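L-lactate dehydrogenase (Trichomonas vaginalis, PDB 4UUL) catalyses the NADH-dependent interconversion of pyruvate and L-lactate, using a fold of the lactate/malate dehydrogenase superfamily. Local coordinates at the interface of chains A and B. Numbering follows the deposited sequence. Chains: chain A/B, L-lactate dehydrogenase.

The interface of chains A and B. Residues chain A 157, 160-161, 164, 228, 232, 240-244; chain B 22, 54-55, 57-59.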
# COMPACT_ATOMS: atom_id res chain seq x y z
N LEU A 157 16.04 -0.19 3.09
CA LEU A 157 15.33 -1.03 4.02
C LEU A 157 16.18 -1.29 5.25
O LEU A 157 15.72 -1.21 6.38
CB LEU A 157 14.89 -2.32 3.37
CG LEU A 157 14.27 -3.36 4.29
CD1 LEU A 157 13.01 -2.82 4.97
CD2 LEU A 157 13.91 -4.64 3.49
N ASN A 160 16.35 1.92 7.39
CA ASN A 160 15.12 2.13 8.15
C ASN A 160 15.04 1.14 9.32
O ASN A 160 14.67 1.54 10.44
CB ASN A 160 13.91 1.99 7.22
CG ASN A 160 13.76 3.21 6.33
OD1 ASN A 160 14.24 4.30 6.66
ND2 ASN A 160 13.07 3.06 5.21
N ARG A 161 15.39 -0.13 9.10
CA ARG A 161 15.43 -1.11 10.19
C ARG A 161 16.38 -0.64 11.29
O ARG A 161 16.05 -0.75 12.48
CB ARG A 161 15.90 -2.45 9.66
CG ARG A 161 14.88 -3.21 8.86
CD ARG A 161 15.45 -4.49 8.31
NE ARG A 161 14.44 -5.33 7.70
CZ ARG A 161 14.67 -6.26 6.81
NH1 ARG A 161 15.93 -6.46 6.39
NH2 ARG A 161 13.67 -6.99 6.35
N TYR A 164 14.89 2.30 13.40
CA TYR A 164 13.88 1.81 14.34
C TYR A 164 14.56 1.22 15.56
O TYR A 164 14.28 1.60 16.70
CB TYR A 164 13.00 0.72 13.72
CG TYR A 164 12.42 -0.16 14.84
CD1 TYR A 164 11.46 0.34 15.69
CD2 TYR A 164 12.90 -1.45 15.07
CE1 TYR A 164 11.00 -0.41 16.77
CE2 TYR A 164 12.44 -2.22 16.10
CZ TYR A 164 11.47 -1.70 16.95
OH TYR A 164 11.03 -2.47 17.99
N ARG A 228 16.62 -9.99 11.07
CA ARG A 228 15.31 -9.36 11.03
C ARG A 228 14.38 -9.94 9.95
O ARG A 228 13.21 -10.23 10.19
CB ARG A 228 15.50 -7.86 10.78
CG ARG A 228 14.22 -7.08 10.83
CD ARG A 228 13.50 -7.28 12.18
NE ARG A 228 12.49 -6.22 12.33
CZ ARG A 228 11.87 -5.89 13.46
NH1 ARG A 228 12.04 -6.56 14.60
NH2 ARG A 228 11.03 -4.87 13.44
N ILE A 232 10.83 -12.06 10.43
CA ILE A 232 9.57 -11.71 9.80
C ILE A 232 9.00 -12.89 9.00
O ILE A 232 7.81 -13.20 9.08
CB ILE A 232 9.73 -10.47 8.91
CG1 ILE A 232 9.90 -9.24 9.82
CG2 ILE A 232 8.52 -10.31 7.99
CD1 ILE A 232 10.38 -8.05 9.09
N SER A 240 9.15 -10.30 3.72
CA SER A 240 8.75 -8.90 3.74
C SER A 240 8.26 -8.40 2.39
O SER A 240 8.79 -8.79 1.32
CB SER A 240 9.96 -8.04 4.15
OG SER A 240 10.98 -8.06 3.15
N ALA A 241 7.30 -7.50 2.40
CA ALA A 241 6.80 -6.91 1.13
C ALA A 241 6.51 -5.44 1.28
O ALA A 241 7.01 -4.61 0.52
CB ALA A 241 5.62 -7.67 0.62
N ALA A 242 5.72 -5.05 2.29
CA ALA A 242 5.41 -3.63 2.46
C ALA A 242 6.61 -2.78 2.82
O ALA A 242 6.77 -1.66 2.35
CB ALA A 242 4.32 -3.47 3.53
N SER A 243 7.47 -3.32 3.68
CA SER A 243 8.64 -2.53 4.10
C SER A 243 9.71 -2.35 2.99
O SER A 243 10.21 -1.24 2.85
CB SER A 243 9.20 -3.05 5.43
OG SER A 243 9.58 -4.40 5.40
N PRO A 244 10.03 -3.40 2.19
CA PRO A 244 10.90 -3.07 1.05
C PRO A 244 10.23 -2.16 0.04
O PRO A 244 10.91 -1.34 -0.55
CB PRO A 244 11.29 -4.44 0.46
CG PRO A 244 10.30 -5.39 1.01
CD PRO A 244 9.88 -4.85 2.34
N HIS B 22 -0.02 0.07 6.70
CA HIS B 22 1.14 0.76 6.15
C HIS B 22 0.77 2.07 5.44
O HIS B 22 1.46 3.07 5.57
CB HIS B 22 1.90 -0.17 5.20
CG HIS B 22 2.78 -1.18 5.86
ND1 HIS B 22 2.32 -2.39 6.31
CD2 HIS B 22 4.10 -1.15 6.16
CE1 HIS B 22 3.32 -3.05 6.88
NE2 HIS B 22 4.40 -2.32 6.80
N MET B 54 6.29 -5.73 12.88
CA MET B 54 7.72 -5.67 12.62
C MET B 54 7.98 -4.92 11.30
O MET B 54 8.95 -4.14 11.19
CB MET B 54 8.24 -7.07 12.51
CG MET B 54 8.37 -7.78 13.83
SD MET B 54 8.72 -9.57 13.66
CE MET B 54 10.49 -9.56 13.49
N GLU B 55 7.17 -5.15 10.28
CA GLU B 55 7.31 -4.39 9.04
C GLU B 55 6.98 -2.94 9.21
O GLU B 55 7.69 -2.08 8.63
CB GLU B 55 6.58 -5.01 7.87
CG GLU B 55 7.24 -6.28 7.39
CD GLU B 55 6.81 -6.63 6.00
OE1 GLU B 55 7.24 -5.94 5.04
OE2 GLU B 55 5.97 -7.56 5.84
N GLU B 57 7.47 -1.22 11.92
CA GLU B 57 8.69 -0.71 12.55
C GLU B 57 9.80 -0.46 11.55
O GLU B 57 10.45 0.59 11.58
CB GLU B 57 9.15 -1.70 13.63
CG GLU B 57 8.24 -1.71 14.81
CD GLU B 57 8.55 -2.80 15.84
OE1 GLU B 57 9.28 -3.75 15.51
OE2 GLU B 57 8.12 -2.65 17.00
N ASP B 58 9.98 -1.41 10.65
CA ASP B 58 11.07 -1.40 9.69
C ASP B 58 10.86 -0.40 8.53
O ASP B 58 11.74 -0.26 7.66
CB ASP B 58 11.21 -2.78 9.07
CG ASP B 58 11.80 -3.80 10.02
OD1 ASP B 58 12.18 -3.40 11.16
OD2 ASP B 58 11.96 -4.98 9.62
N CYS B 59 9.77 0.33 8.57
CA CYS B 59 9.59 1.46 7.64
C CYS B 59 10.11 2.77 8.25
O CYS B 59 10.21 3.75 7.52
CB CYS B 59 8.12 1.61 7.27
SG CYS B 59 7.51 0.28 6.21
O HOH W 1 11.67 0.46 4.87
O HOH W 2 11.17 -5.77 7.14
O HOH W 3 14.42 -3.22 12.94
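Three donors of chain A converge on OE1 of the B:Glu55 carboxylate in a two-fold symmetric interface of the deposited dimer, probably the one common in the lactate/malate dehydrogenase superfamily; this patch recurs with the chains exchanged. A:Ser243 OG lies 2.8 Å from B:Glu55 OE1, on its anti lone pair, while the amides A:Ser243 N, in the first turn of helix 242-257, and A:Ala241 N, just ahead of it, come from above the carboxylate plane. The bond from A:Ser243 N is nearly straight (168° at H). With these three donors B:Glu55 resembles a capping group for the helix N terminus, lent by the other chain, and the helix end would be expected to stabilise its charge. The A:Ser243 hydroxyl sits between backbone N and carbonyl carbon (chi1 58°), which also places A:Ser243 OG 2.7 Å from water 2, a bridge to A:Arg161 NH2 and B:Asp58 OD2.

B:Asp58, just beyond helix 46-57, meets two arginines. A:Arg228 reaches it tip to tip and grips side-on: A:Arg228 NE lies 3.0 Å from B:Asp58 OD2, on the syn lone pair, and A:Arg228 NH2 lies 2.9 Å from B:Asp58 OD1, above the carboxylate plane. A:Arg161, extended from CG to NE, instead brings A:Arg161 NE over the carboxylate, 3.2 Å from B:Asp58 OD2, with guanidinium and carboxylate planes 74° apart. Two guanidinium groups around one carboxylate should favour its ionised form.

The bend of A:Arg228 at chi2 lets A:Arg228 NH2 also bind B:Glu57 OE1 through its anti lone pair at 2.9 Å, the two planes nearly coplanar. B:Glu57 crosses A:Tyr164 obliquely, its CB over the ring centre and its carboxylate stacked at the phenol end. B:Met54 CB sits above one guanidinium face of A:Arg228, displaced toward its rim, and A:Ala242 CB caps the B:His22 ring, 3.4 Å from its centroid.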